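Local coordinates for protein ESSC (Geobacillus thermodenitrificans, PDB 5FWH) that forms the N-terminal forkhead-associated part of EssC, an ATPase component of the bacterial type VII secretion apparatus, and probably contributes to protein export, at residues Q3-Y8 and T85-G90; V97-Q102 and E172-A177; A114-T119 and S186-T191; T119-S124 and L161-M166. All blocks are in the same frame, centred on the assembly; numbering follows the deposited sequence.

Interaction 1 of 4, residues Q3-Y8 and T85-G90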
loop_
_atom_site.group_PDB
_atom_site.type_symbol
_atom_site.label_atom_id
_atom_site.label_comp_id
_atom_site.label_asym_id
_atom_site.label_seq_id
_atom_site.Cartn_x
_atom_site.Cartn_y
_atom_site.Cartn_z
ATOM N N GLN A 3 -9.575 0.518 -1.365
ATOM C CA GLN A 3 -8.856 0.922 -0.210
ATOM C C GLN A 3 -8.248 2.302 -0.398
ATOM O O GLN A 3 -7.865 2.682 -1.513
ATOM C CB GLN A 3 -7.803 -0.103 0.121
ATOM C CG GLN A 3 -8.445 -1.435 0.513
ATOM C CD GLN A 3 -7.445 -2.515 0.911
ATOM O OE1 GLN A 3 -7.621 -3.204 1.943
ATOM N NE2 GLN A 3 -6.442 -2.722 0.085
ATOM N N LEU A 4 -8.227 3.045 0.697
ATOM C CA LEU A 4 -7.368 4.239 0.742
ATOM C C LEU A 4 -6.212 4.013 1.632
ATOM O O LEU A 4 -6.271 3.386 2.706
ATOM C CB LEU A 4 -8.044 5.557 1.155
ATOM C CG LEU A 4 -9.120 5.692 2.216
ATOM C CD1 LEU A 4 -9.332 7.168 2.456
ATOM C CD2 LEU A 4 -10.412 5.048 1.760
ATOM N N TRP A 5 -5.181 4.669 1.206
ATOM C CA TRP A 5 -3.936 4.696 1.904
ATOM C C TRP A 5 -3.833 6.063 2.432
ATOM O O TRP A 5 -3.961 7.024 1.667
ATOM C CB TRP A 5 -2.861 4.458 0.916
ATOM C CG TRP A 5 -3.162 3.302 0.068
ATOM C CD1 TRP A 5 -4.238 3.116 -0.809
ATOM C CD2 TRP A 5 -2.349 2.212 -0.079
ATOM N NE1 TRP A 5 -4.104 1.972 -1.466
ATOM C CE2 TRP A 5 -2.977 1.348 -0.995
ATOM C CE3 TRP A 5 -1.159 1.834 0.510
ATOM C CZ2 TRP A 5 -2.457 0.140 -1.323
ATOM C CZ3 TRP A 5 -0.662 0.656 0.177
ATOM C CH2 TRP A 5 -1.299 -0.181 -0.747
ATOM N N VAL A 6 -3.541 6.132 3.700
ATOM C CA VAL A 6 -3.276 7.380 4.398
ATOM C C VAL A 6 -1.789 7.377 4.919
ATOM O O VAL A 6 -1.399 6.627 5.780
ATOM C CB VAL A 6 -4.279 7.534 5.518
ATOM C CG1 VAL A 6 -4.037 8.832 6.317
ATOM C CG2 VAL A 6 -5.682 7.459 4.920
ATOM N N LEU A 7 -1.008 8.222 4.297
ATOM C CA LEU A 7 0.377 8.374 4.537
ATOM C C LEU A 7 0.629 9.715 5.225
ATOM O O LEU A 7 0.148 10.727 4.788
ATOM C CB LEU A 7 1.170 8.341 3.227
ATOM C CG LEU A 7 1.016 7.003 2.460
ATOM C CD1 LEU A 7 -0.110 7.103 1.411
ATOM C CD2 LEU A 7 2.332 6.642 1.761
ATOM N N TYR A 8 1.432 9.637 6.280
ATOM C CA TYR A 8 1.837 10.804 7.081
ATOM C C TYR A 8 3.034 10.384 7.954
ATOM O O TYR A 8 3.180 9.166 8.277
ATOM C CB TYR A 8 0.670 11.251 7.952
ATOM C CG TYR A 8 0.179 10.162 8.864
ATOM C CD1 TYR A 8 -0.647 9.153 8.388
ATOM C CD2 TYR A 8 0.523 10.138 10.208
ATOM C CE1 TYR A 8 -1.109 8.180 9.195
ATOM C CE2 TYR A 8 0.086 9.128 11.030
ATOM C CZ TYR A 8 -0.746 8.162 10.510
ATOM O OH TYR A 8 -1.200 7.150 11.298
ATOM N N THR A 85 -0.524 12.347 2.618
ATOM C CA THR A 85 -1.010 11.912 1.281
ATOM C C THR A 85 -2.137 10.855 1.420
ATOM O O THR A 85 -2.132 9.930 2.335
ATOM C CB THR A 85 0.202 11.403 0.450
ATOM O OG1 THR A 85 1.108 12.508 0.247
ATOM C CG2 THR A 85 -0.214 10.831 -0.890
ATOM N N ILE A 86 -3.170 11.041 0.597
ATOM C CA ILE A 86 -4.238 10.019 0.460
ATOM C C ILE A 86 -4.228 9.508 -0.952
ATOM O O ILE A 86 -4.096 10.306 -1.923
ATOM C CB ILE A 86 -5.656 10.564 0.675
ATOM C CG1 ILE A 86 -5.743 11.470 1.893
ATOM C CG2 ILE A 86 -6.651 9.390 0.748
ATOM C CD1 ILE A 86 -5.068 10.954 3.126
ATOM N N ALA A 87 -4.338 8.193 -1.080
ATOM C CA ALA A 87 -4.293 7.597 -2.371
ATOM C C ALA A 87 -5.444 6.604 -2.388
ATOM O O ALA A 87 -5.859 6.093 -1.324
ATOM C CB ALA A 87 -2.984 6.906 -2.529
ATOM N N TRP A 88 -5.974 6.364 -3.575
ATOM C CA TRP A 88 -7.071 5.478 -3.741
ATOM C C TRP A 88 -6.703 4.462 -4.775
ATOM O O TRP A 88 -6.162 4.803 -5.818
ATOM C CB TRP A 88 -8.303 6.271 -4.098
ATOM C CG TRP A 88 -9.556 5.480 -4.179
ATOM C CD1 TRP A 88 -9.979 4.562 -3.299
ATOM C CD2 TRP A 88 -10.559 5.549 -5.206
ATOM N NE1 TRP A 88 -11.183 4.041 -3.692
ATOM C CE2 TRP A 88 -11.574 4.646 -4.853
ATOM C CE3 TRP A 88 -10.688 6.278 -6.381
ATOM C CZ2 TRP A 88 -12.726 4.451 -5.640
ATOM C CZ3 TRP A 88 -11.833 6.127 -7.148
ATOM C CH2 TRP A 88 -12.835 5.199 -6.788
ATOM N N SER A 89 -7.019 3.208 -4.467
ATOM C CA SER A 89 -6.820 2.049 -5.337
ATOM C C SER A 89 -7.816 1.930 -6.476
ATOM O O SER A 89 -7.584 1.187 -7.435
ATOM C CB SER A 89 -7.048 0.735 -4.498
ATOM O OG SER A 89 -8.476 0.521 -4.247
ATOM N N GLY A 90 -8.973 2.525 -6.323
ATOM C CA GLY A 90 -10.048 2.293 -7.256
ATOM C C GLY A 90 -10.844 1.097 -6.770
ATOM O O GLY A 90 -10.499 0.446 -5.773
#
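Strands 3-8 and 84-88 are the two inner strands of a four-stranded antiparallel sheet in this forkhead-associated (FHA) fold, and their ladder is almost entirely backbone-made. In the hydrogen-bonded pair Trp5 and Ala87, each N lies 3.0 Å from the other residue's O; in the pair Leu7 and Thr85 both N to O distances shorten to 2.8 Å. All four N-H groups meet the acceptor in the carbonyl plane.

Beyond Trp88 the pattern is carried on by Ser89. Its N points almost straight down the carbonyl of Gln3, while its OG, held between its own backbone N and carbonyl carbon (chi1 75°), accepts from Gln3 N at 3.1 Å along a nearly linear N-H (173°). The same hydroxyl gives its proton to a lone pair of Gly90 O, 2.5 Å from Ser89 OG. An alanine here removes the one oxygen on which both bonds depend, and would probably leave Gln3 N without its partner and loosen the backbone at Gly90.

On the face of Leu4, Val6, Ile86 and Trp88, Leu4 and Val6 each lie alongside Ile86, pointing the same way. Ile86 CG2 rests 3.9 Å from Leu4 CD1, and Ile86 CD1 meets both methyls of Val6. Trp5 rises from the other face with the CD1 edge of its indole 3.4 Å from Ala87 O. Trp88 NE1 is satisfied by Ser2, whereas Trp5 NE1 is buried without a partner, so the Trp5 indole is held by packing and not by a polar bond at its nitrogen.

Interaction 2 of 4, residues V97-Q102 and E172-A177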
loop_
_atom_site.group_PDB
_atom_site.type_symbol
_atom_site.label_atom_id
_atom_site.label_comp_id
_atom_site.label_asym_id
_atom_site.label_seq_id
_atom_site.Cartn_x
_atom_site.Cartn_y
_atom_site.Cartn_z
ATOM N N VAL A 97 -0.446 -15.197 -6.756
ATOM C CA VAL A 97 0.355 -15.923 -5.776
ATOM C C VAL A 97 1.441 -16.588 -6.530
ATOM O O VAL A 97 1.199 -17.225 -7.504
ATOM C CB VAL A 97 -0.442 -16.947 -4.943
ATOM C CG1 VAL A 97 0.462 -17.640 -3.917
ATOM C CG2 VAL A 97 -1.574 -16.225 -4.236
ATOM N N TYR A 98 2.663 -16.370 -6.089
ATOM C CA TYR A 98 3.832 -16.963 -6.700
ATOM C C TYR A 98 4.486 -17.960 -5.790
ATOM O O TYR A 98 4.628 -17.712 -4.566
ATOM C CB TYR A 98 4.868 -15.872 -7.048
ATOM C CG TYR A 98 4.248 -14.807 -7.964
ATOM C CD1 TYR A 98 3.957 -15.074 -9.328
ATOM C CD2 TYR A 98 3.881 -13.584 -7.450
ATOM C CE1 TYR A 98 3.374 -14.106 -10.144
ATOM C CE2 TYR A 98 3.322 -12.613 -8.266
ATOM C CZ TYR A 98 3.047 -12.903 -9.600
ATOM O OH TYR A 98 2.486 -11.879 -10.320
ATOM N N TYR A 99 4.971 -19.023 -6.412
ATOM C CA TYR A 99 5.787 -20.040 -5.762
ATOM C C TYR A 99 7.254 -19.633 -5.889
ATOM O O TYR A 99 7.749 -19.451 -6.986
ATOM C CB TYR A 99 5.500 -21.438 -6.363
ATOM C CG TYR A 99 6.405 -22.475 -5.814
ATOM C CD1 TYR A 99 6.234 -22.909 -4.527
ATOM C CD2 TYR A 99 7.470 -22.967 -6.546
ATOM C CE1 TYR A 99 7.096 -23.831 -3.952
ATOM C CE2 TYR A 99 8.347 -23.905 -5.992
ATOM C CZ TYR A 99 8.141 -24.341 -4.696
ATOM O OH TYR A 99 8.962 -25.259 -4.106
ATOM N N VAL A 100 7.927 -19.454 -4.750
ATOM C CA VAL A 100 9.285 -18.959 -4.725
ATOM C C VAL A 100 10.184 -19.853 -3.859
ATOM O O VAL A 100 11.241 -19.423 -3.433
ATOM C CB VAL A 100 9.361 -17.489 -4.245
ATOM C CG1 VAL A 100 8.663 -16.550 -5.223
ATOM C CG2 VAL A 100 8.775 -17.326 -2.839
ATOM N N GLY A 101 9.757 -21.094 -3.628
ATOM C CA GLY A 101 10.546 -22.104 -2.951
ATOM C C GLY A 101 11.899 -22.458 -3.576
ATOM O O GLY A 101 12.787 -22.968 -2.893
ATOM N N GLN A 102 12.070 -22.186 -4.854
ATOM C CA GLN A 102 13.365 -22.366 -5.479
ATOM C C GLN A 102 14.080 -21.063 -5.726
ATOM O O GLN A 102 14.953 -21.046 -6.548
ATOM C CB GLN A 102 13.202 -23.079 -6.823
ATOM C CG GLN A 102 12.298 -24.279 -6.767
ATOM C CD GLN A 102 13.043 -25.548 -6.474
ATOM O OE1 GLN A 102 13.033 -26.474 -7.286
ATOM N NE2 GLN A 102 13.694 -25.606 -5.319
ATOM N N GLU A 172 3.308 -18.456 3.166
ATOM C CA GLU A 172 4.244 -19.445 3.657
ATOM C C GLU A 172 5.609 -18.985 3.177
ATOM O O GLU A 172 5.736 -18.063 2.327
ATOM C CB GLU A 172 3.884 -20.808 3.044
ATOM C CG GLU A 172 4.827 -22.006 3.239
ATOM C CD GLU A 172 5.197 -22.351 4.670
ATOM O OE1 GLU A 172 5.974 -21.579 5.302
ATOM O OE2 GLU A 172 4.751 -23.428 5.132
ATOM N N GLU A 173 6.628 -19.617 3.729
ATOM C CA GLU A 173 7.996 -19.456 3.292
ATOM C C GLU A 173 8.183 -19.586 1.799
ATOM O O GLU A 173 9.112 -18.973 1.226
ATOM C CB GLU A 173 8.837 -20.522 3.943
ATOM C CG GLU A 173 10.335 -20.383 3.748
ATOM C CD GLU A 173 11.050 -21.723 3.884
ATOM O OE1 GLU A 173 10.498 -22.664 4.521
ATOM O OE2 GLU A 173 12.160 -21.845 3.326
ATOM N N ASP A 174 7.373 -20.419 1.173
ATOM C CA ASP A 174 7.535 -20.691 -0.266
ATOM C C ASP A 174 6.501 -19.969 -1.183
ATOM O O ASP A 174 6.567 -20.128 -2.393
ATOM C CB ASP A 174 7.603 -22.229 -0.528
ATOM C CG ASP A 174 6.526 -23.051 0.243
ATOM O OD1 ASP A 174 5.369 -22.590 0.340
ATOM O OD2 ASP A 174 6.843 -24.165 0.750
ATOM N N LEU A 175 5.590 -19.164 -0.611
ATOM C CA LEU A 175 4.480 -18.558 -1.345
ATOM C C LEU A 175 4.272 -17.081 -1.019
ATOM O O LEU A 175 3.956 -16.704 0.116
ATOM C CB LEU A 175 3.167 -19.296 -1.077
ATOM C CG LEU A 175 3.099 -20.678 -1.780
ATOM C CD1 LEU A 175 2.783 -21.781 -0.801
ATOM C CD2 LEU A 175 2.088 -20.724 -2.918
ATOM N N LEU A 176 4.325 -16.274 -2.076
ATOM C CA LEU A 176 4.285 -14.824 -1.969
ATOM C C LEU A 176 3.071 -14.280 -2.694
ATOM O O LEU A 176 2.936 -14.508 -3.902
ATOM C CB LEU A 176 5.564 -14.258 -2.558
ATOM C CG LEU A 176 5.591 -12.752 -2.664
ATOM C CD1 LEU A 176 5.583 -12.169 -1.256
ATOM C CD2 LEU A 176 6.797 -12.356 -3.481
ATOM N N ALA A 177 2.182 -13.616 -1.955
ATOM C CA ALA A 177 0.986 -13.073 -2.531
ATOM C C ALA A 177 1.178 -11.607 -2.687
ATOM O O ALA A 177 1.719 -10.923 -1.797
ATOM C CB ALA A 177 -0.239 -13.370 -1.715
#
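Two antiparallel strands of a seven-stranded sheet in the FHA beta-sandwich, 94-99 and 175-180, meet here where the first runs out into a loop and the second emerges from a type I turn. The hydrogen bonds are short and nearly straight. Tyr98 and Leu176 form the hydrogen-bonded pair, with both N to O distances 2.9 Å. Past the strand, Val100 N reaches Asp174 O at 2.8 Å, but it approaches from above the carbonyl plane, 33° out of it. The turn, from Glu172 to Leu175, is closed by Leu175 N on Glu172 O; inside it Glu172 OE1 takes Glu173 N on its anti lone pair, while Glu173 OE2 reaches Lys127 in a salt bridge.

Apolar contacts gather on the face of Val97, Tyr99, Leu175 and Ala177. Val97 CG1, anti to its backbone N, crosses Leu175 obliquely and comes 3.6 Å from Leu175 CD2, and Val97 CG2 lies 4.0 Å from Ala177 CB.

Packing against an aromatic ring involves Tyr99, whose CE1 lies 3.8 Å from Asp174 CB, the ring plane 39° from that of the carboxylate. An alanine here would probably strip the cover from Asp174 and Gly101 and make the turn less rigid. A side chain on Gly101 would collide with Tyr99 OH; without one the backbone tucks beneath the ring, Gly101 N lying 3.7 Å from its plane and over its centre.

Interaction 3 of 4, residues A114-T119 and S186-T191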
loop_
_atom_site.group_PDB
_atom_site.type_symbol
_atom_site.label_atom_id
_atom_site.label_comp_id
_atom_site.label_asym_id
_atom_site.label_seq_id
_atom_site.Cartn_x
_atom_site.Cartn_y
_atom_site.Cartn_z
ATOM N N ALA A 114 13.844 -7.207 -13.191
ATOM C CA ALA A 114 13.078 -7.374 -11.948
ATOM C C ALA A 114 12.246 -8.623 -11.985
ATOM O O ALA A 114 11.627 -8.929 -13.004
ATOM C CB ALA A 114 12.166 -6.178 -11.718
ATOM N N ASP A 115 12.256 -9.372 -10.894
ATOM C CA ASP A 115 11.315 -10.518 -10.749
ATOM C C ASP A 115 9.833 -10.064 -10.710
ATOM O O ASP A 115 8.922 -10.772 -11.156
ATOM C CB ASP A 115 11.669 -11.316 -9.491
ATOM C CG ASP A 115 13.115 -11.834 -9.511
ATOM O OD1 ASP A 115 13.314 -12.893 -10.155
ATOM O OD2 ASP A 115 14.040 -11.199 -8.903
ATOM N N ILE A 116 9.575 -8.914 -10.093
ATOM C CA ILE A 116 8.265 -8.293 -10.119
ATOM C C ILE A 116 8.477 -6.882 -10.575
ATOM O O ILE A 116 9.169 -6.135 -9.907
ATOM C CB ILE A 116 7.566 -8.275 -8.754
ATOM C CG1 ILE A 116 7.399 -9.715 -8.210
ATOM C CG2 ILE A 116 6.214 -7.562 -8.849
ATOM C CD1 ILE A 116 6.754 -9.713 -6.838
ATOM N N GLU A 117 7.827 -6.525 -11.689
ATOM C CA GLU A 117 8.021 -5.198 -12.318
ATOM C C GLU A 117 6.959 -4.190 -11.915
ATOM O O GLU A 117 5.748 -4.435 -12.093
ATOM C CB GLU A 117 8.067 -5.304 -13.831
ATOM C CG GLU A 117 9.416 -5.802 -14.348
ATOM C CD GLU A 117 9.486 -5.834 -15.874
ATOM O OE1 GLU A 117 9.026 -6.854 -16.452
ATOM O OE2 GLU A 117 10.018 -4.844 -16.478
ATOM N N THR A 118 7.423 -3.053 -11.393
ATOM C CA THR A 118 6.549 -2.011 -10.919
ATOM C C THR A 118 7.303 -0.679 -10.851
ATOM O O THR A 118 8.499 -0.627 -10.524
ATOM C CB THR A 118 5.944 -2.347 -9.525
ATOM O OG1 THR A 118 5.360 -1.187 -8.937
ATOM C CG2 THR A 118 7.017 -2.905 -8.516
ATOM N N THR A 119 6.567 0.383 -11.151
ATOM C CA THR A 119 7.026 1.737 -10.927
ATOM C C THR A 119 6.570 2.206 -9.551
ATOM O O THR A 119 6.763 3.349 -9.238
ATOM C CB THR A 119 6.453 2.711 -11.983
ATOM O OG1 THR A 119 5.049 2.912 -11.765
ATOM C CG2 THR A 119 6.674 2.191 -13.383
ATOM N N SER A 186 5.502 -10.266 -13.815
ATOM C CA SER A 186 6.419 -11.095 -13.070
ATOM C C SER A 186 7.056 -12.182 -13.898
ATOM O O SER A 186 6.408 -12.842 -14.670
ATOM C CB SER A 186 5.708 -11.761 -11.852
ATOM O OG SER A 186 6.714 -12.218 -10.920
ATOM N N SER A 187 8.322 -12.438 -13.645
ATOM C CA SER A 187 8.966 -13.642 -14.175
ATOM C C SER A 187 8.871 -14.814 -13.210
ATOM O O SER A 187 9.496 -15.808 -13.448
ATOM C CB SER A 187 10.419 -13.327 -14.473
ATOM O OG SER A 187 11.066 -13.005 -13.286
ATOM N N LEU A 188 8.116 -14.702 -12.117
ATOM C CA LEU A 188 8.036 -15.781 -11.118
ATOM C C LEU A 188 7.015 -16.834 -11.529
ATOM O O LEU A 188 6.179 -16.568 -12.356
ATOM C CB LEU A 188 7.661 -15.229 -9.741
ATOM C CG LEU A 188 8.729 -14.312 -9.100
ATOM C CD1 LEU A 188 8.144 -13.488 -7.977
ATOM C CD2 LEU A 188 9.921 -15.090 -8.602
ATOM N N THR A 189 7.069 -18.001 -10.892
ATOM C CA THR A 189 6.055 -19.076 -11.058
ATOM C C THR A 189 4.685 -18.829 -10.424
ATOM O O THR A 189 4.519 -18.982 -9.203
ATOM C CB THR A 189 6.485 -20.403 -10.379
ATOM O OG1 THR A 189 7.852 -20.691 -10.619
ATOM C CG2 THR A 189 5.599 -21.591 -10.854
ATOM N N GLU A 190 3.674 -18.572 -11.242
ATOM C CA GLU A 190 2.326 -18.484 -10.724
ATOM C C GLU A 190 1.868 -19.855 -10.212
ATOM O O GLU A 190 2.133 -20.832 -10.833
ATOM C CB GLU A 190 1.351 -17.938 -11.767
ATOM C CG GLU A 190 0.804 -16.547 -11.457
ATOM C CD GLU A 190 0.336 -15.810 -12.719
ATOM O OE1 GLU A 190 0.013 -16.505 -13.723
ATOM O OE2 GLU A 190 0.316 -14.550 -12.721
ATOM N N THR A 191 1.239 -19.898 -9.043
ATOM C CA THR A 191 0.654 -21.137 -8.502
ATOM C C THR A 191 -0.843 -21.271 -8.766
ATOM O O THR A 191 -1.447 -22.294 -8.358
ATOM C CB THR A 191 0.833 -21.226 -6.976
ATOM O OG1 THR A 191 -0.176 -20.443 -6.314
ATOM C CG2 THR A 191 2.178 -20.730 -6.580
#
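The compact half of this contact gathers about a single carbonyl oxygen, Asp115 O, which accepts two bonds from the incoming segment 186-191. Ser186 OG, anti to its own backbone N (chi1 -162°), donates in the carbonyl plane over a short 2.6 Å to Asp115 O. Ser187 N is the second donor, 3.1 Å from Asp115 O, and comes in from above the carbonyl plane with a bent N-H (144°). The serine hydroxyl is used twice: it also accepts from Leu188 N, 3.1 Å from Ser186 OG, which makes an ST turn, after which the Leu188 side chain sets out toward segment 114-119. There Leu188 CD1 crosses the isoleucine chain obliquely and touches Ile116 CG1 at 3.9 Å, the main apolar meeting, with Ile116 CG1 also 3.8 Å from Ser186 OG.

The outer side is looser. Ser187 is solvent-exposed, and although its side chain sets out toward segment 114-119, its OG gets no closer than 3.6 Å to Asp115 CA. Asp115 OD1 stands 3.9 Å from Ser187 OG without bonding it; the other carboxylate oxygen, OD2, is taken by Leu107 N, which ties the aspartate to its own sheet.

Strand 116-117 lies between strand 105-109, its parallel neighbour, and strand 185-186, antiparallel at the sheet's outer edge. Immediately after the ST turn the chain changes partners: Thr189 and Thr191 bond to Tyr99 and Val97 of strand 94-99, so the bend at Ser186 to Leu188 carries the chain from one sheet of the sandwich to the other.

Interaction 4 of 4, residues T119-S124 and L161-M166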
loop_
_atom_site.group_PDB
_atom_site.type_symbol
_atom_site.label_atom_id
_atom_site.label_comp_id
_atom_site.label_asym_id
_atom_site.label_seq_id
_atom_site.Cartn_x
_atom_site.Cartn_y
_atom_site.Cartn_z
ATOM N N THR A 119 6.567 0.383 -11.151
ATOM C CA THR A 119 7.026 1.737 -10.927
ATOM C C THR A 119 6.570 2.206 -9.551
ATOM O O THR A 119 6.763 3.349 -9.238
ATOM C CB THR A 119 6.453 2.711 -11.983
ATOM O OG1 THR A 119 5.049 2.912 -11.765
ATOM C CG2 THR A 119 6.674 2.191 -13.383
ATOM N N ASN A 120 5.960 1.327 -8.739
ATOM C CA ASN A 120 5.429 1.696 -7.397
ATOM C C ASN A 120 6.324 1.464 -6.182
ATOM O O ASN A 120 6.045 2.021 -5.125
ATOM C CB ASN A 120 4.113 0.939 -7.088
ATOM C CG ASN A 120 3.098 1.039 -8.194
ATOM O OD1 ASN A 120 2.467 0.041 -8.553
ATOM N ND2 ASN A 120 2.950 2.236 -8.768
ATOM N N ALA A 121 7.351 0.627 -6.321
ATOM C CA ALA A 121 8.134 0.139 -5.191
ATOM C C ALA A 121 9.501 -0.212 -5.688
ATOM O O ALA A 121 9.650 -0.548 -6.819
ATOM C CB ALA A 121 7.481 -1.133 -4.637
ATOM N N ARG A 122 10.476 -0.211 -4.813
ATOM C CA ARG A 122 11.755 -0.697 -5.153
ATOM C C ARG A 122 12.350 -1.304 -3.897
ATOM O O ARG A 122 12.676 -0.575 -2.985
ATOM C CB ARG A 122 12.624 0.474 -5.721
ATOM C CG ARG A 122 14.126 0.227 -5.741
ATOM C CD ARG A 122 14.900 1.425 -6.313
ATOM N NE ARG A 122 14.635 1.527 -7.740
ATOM C CZ ARG A 122 15.213 0.771 -8.681
ATOM N NH1 ARG A 122 16.126 -0.151 -8.377
ATOM N NH2 ARG A 122 14.865 0.922 -9.947
ATOM N N PHE A 123 12.603 -2.602 -3.904
ATOM C CA PHE A 123 13.165 -3.245 -2.718
ATOM C C PHE A 123 13.580 -4.642 -3.103
ATOM O O PHE A 123 13.264 -5.067 -4.172
ATOM C CB PHE A 123 12.132 -3.236 -1.543
ATOM C CG PHE A 123 10.851 -4.017 -1.812
ATOM C CD1 PHE A 123 10.744 -5.384 -1.462
ATOM C CD2 PHE A 123 9.705 -3.375 -2.309
ATOM C CE1 PHE A 123 9.589 -6.118 -1.698
ATOM C CE2 PHE A 123 8.500 -4.120 -2.488
ATOM C CZ PHE A 123 8.467 -5.484 -2.229
ATOM N N SER A 124 14.350 -5.343 -2.294
ATOM C CA SER A 124 14.610 -6.722 -2.638
ATOM C C SER A 124 14.234 -7.591 -1.494
ATOM O O SER A 124 14.096 -7.114 -0.406
ATOM C CB SER A 124 16.054 -6.959 -3.104
ATOM O OG SER A 124 16.933 -6.777 -2.041
ATOM N N LEU A 161 3.906 -6.085 3.731
ATOM C CA LEU A 161 4.638 -4.992 3.122
ATOM C C LEU A 161 3.691 -4.184 2.271
ATOM O O LEU A 161 3.017 -4.793 1.432
ATOM C CB LEU A 161 5.779 -5.555 2.301
ATOM C CG LEU A 161 6.919 -6.070 3.145
ATOM C CD1 LEU A 161 7.856 -6.868 2.234
ATOM C CD2 LEU A 161 7.688 -4.969 3.876
ATOM N N LEU A 162 3.684 -2.846 2.448
ATOM C CA LEU A 162 2.821 -1.940 1.681
ATOM C C LEU A 162 3.622 -0.840 1.053
ATOM O O LEU A 162 4.476 -0.261 1.707
ATOM C CB LEU A 162 1.891 -1.174 2.581
ATOM C CG LEU A 162 0.843 -1.858 3.403
ATOM C CD1 LEU A 162 0.003 -0.806 4.107
ATOM C CD2 LEU A 162 -0.017 -2.718 2.567
ATOM N N CYS A 163 3.320 -0.517 -0.197
ATOM C CA CYS A 163 3.594 0.821 -0.740
ATOM C C CYS A 163 2.282 1.317 -1.442
ATOM O O CYS A 163 1.452 0.508 -1.761
ATOM C CB CYS A 163 4.730 0.697 -1.766
ATOM S SG CYS A 163 4.411 -0.649 -2.902
ATOM N N PRO A 164 2.133 2.612 -1.751
ATOM C CA PRO A 164 0.965 3.011 -2.580
ATOM C C PRO A 164 0.630 2.087 -3.718
ATOM O O PRO A 164 1.449 1.770 -4.625
ATOM C CB PRO A 164 1.332 4.413 -3.063
ATOM C CG PRO A 164 1.967 4.932 -1.827
ATOM C CD PRO A 164 2.847 3.812 -1.298
ATOM N N TYR A 165 -0.601 1.610 -3.566
ATOM C CA TYR A 165 -1.329 0.706 -4.483
ATOM C C TYR A 165 -0.950 -0.782 -4.464
ATOM O O TYR A 165 -1.541 -1.542 -5.180
ATOM C CB TYR A 165 -1.370 1.264 -5.902
ATOM C CG TYR A 165 -1.525 2.750 -6.012
ATOM C CD1 TYR A 165 -2.628 3.367 -5.533
ATOM C CD2 TYR A 165 -0.517 3.532 -6.572
ATOM C CE1 TYR A 165 -2.758 4.736 -5.605
ATOM C CE2 TYR A 165 -0.629 4.902 -6.657
ATOM C CZ TYR A 165 -1.753 5.496 -6.164
ATOM O OH TYR A 165 -1.890 6.840 -6.198
HETATM N N MSE A 166 -0.004 -1.244 -3.658
HETATM C CA MSE A 166 0.323 -2.691 -3.686
HETATM C C MSE A 166 0.483 -3.320 -2.293
HETATM O O MSE A 166 0.806 -2.628 -1.376
HETATM C CB MSE A 166 1.604 -2.743 -4.509
HETATM C CG MSE A 166 1.483 -2.568 -6.073
HETATM SE SE MSE A 166 3.262 -3.122 -6.756
HETATM C CE MSE A 166 2.788 -4.966 -7.211
#
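Cys163 O is probably the best-held polar atom here, gripped by one hydrogen bond within its own turn, from Met166 N at 3.0 Å, and by none from the other segment; its position is less certain because the Trp5 ring crowds it. The bond closes a type II turn from Cys163 to Met166 that joins strands 161-163 and 166-170 into a beta hairpin, with Pro164 at the second position and Tyr165, at the third, taking the positive phi (77°). A weak bond from Cys163 N to Met166 O accompanies it.

The loop leading into strand 123-128 of the facing sheet of the FHA sandwich packs onto this hairpin, together with Phe123, through side chains, without hydrogen bonds between the two segments. Asn120 contributes most. Its CB sits 3.7 Å from Pro164 O, and its OD1 is 3.7 Å from both CG and SE of Met166, which is modelled as selenomethionine. The two chains cross at about a right angle, and a bend at chi3 (97°) carries Met166 CE away from the amide. On the far side of the amide, Asn120 ND2 lies at the edge of the Tyr165 ring, near its plane, 4.3 Å from Tyr165 CD2.

Deeper in, Cys163 SG, placed between its backbone N and carbonyl carbon (chi1 48°), rests 3.6 Å from Ala121 CB. The same sulfur approaches Asn120 O, as a packing contact. Phe123, which also meets the ring of Phe168 edge-to-face, extends the apolar core between the sheets; across it the Phe123 CE1 atom stands 4.4 Å from Leu161 CD1.

Interaction 1 closes before the others open along the chain, and it lies in a separate four-stranded sheet. It nevertheless touches interaction 4, whose centre is 13 Å away: the Trp5 ring packs against the turn of Cys163 to Met166, so the two halves of the all-beta chain meet there. Interactions 2 and 3, with centres 12 Å apart, alternate in sequence, and interaction 4, nested within the loops closed by both, shares Thr119 with interaction 3. In the C-terminal half, interaction 2 builds the seven-stranded sheet, segment 186-191 of interaction 3 passes into it from the six-stranded sheet, and interaction 4 packs side chains between the two.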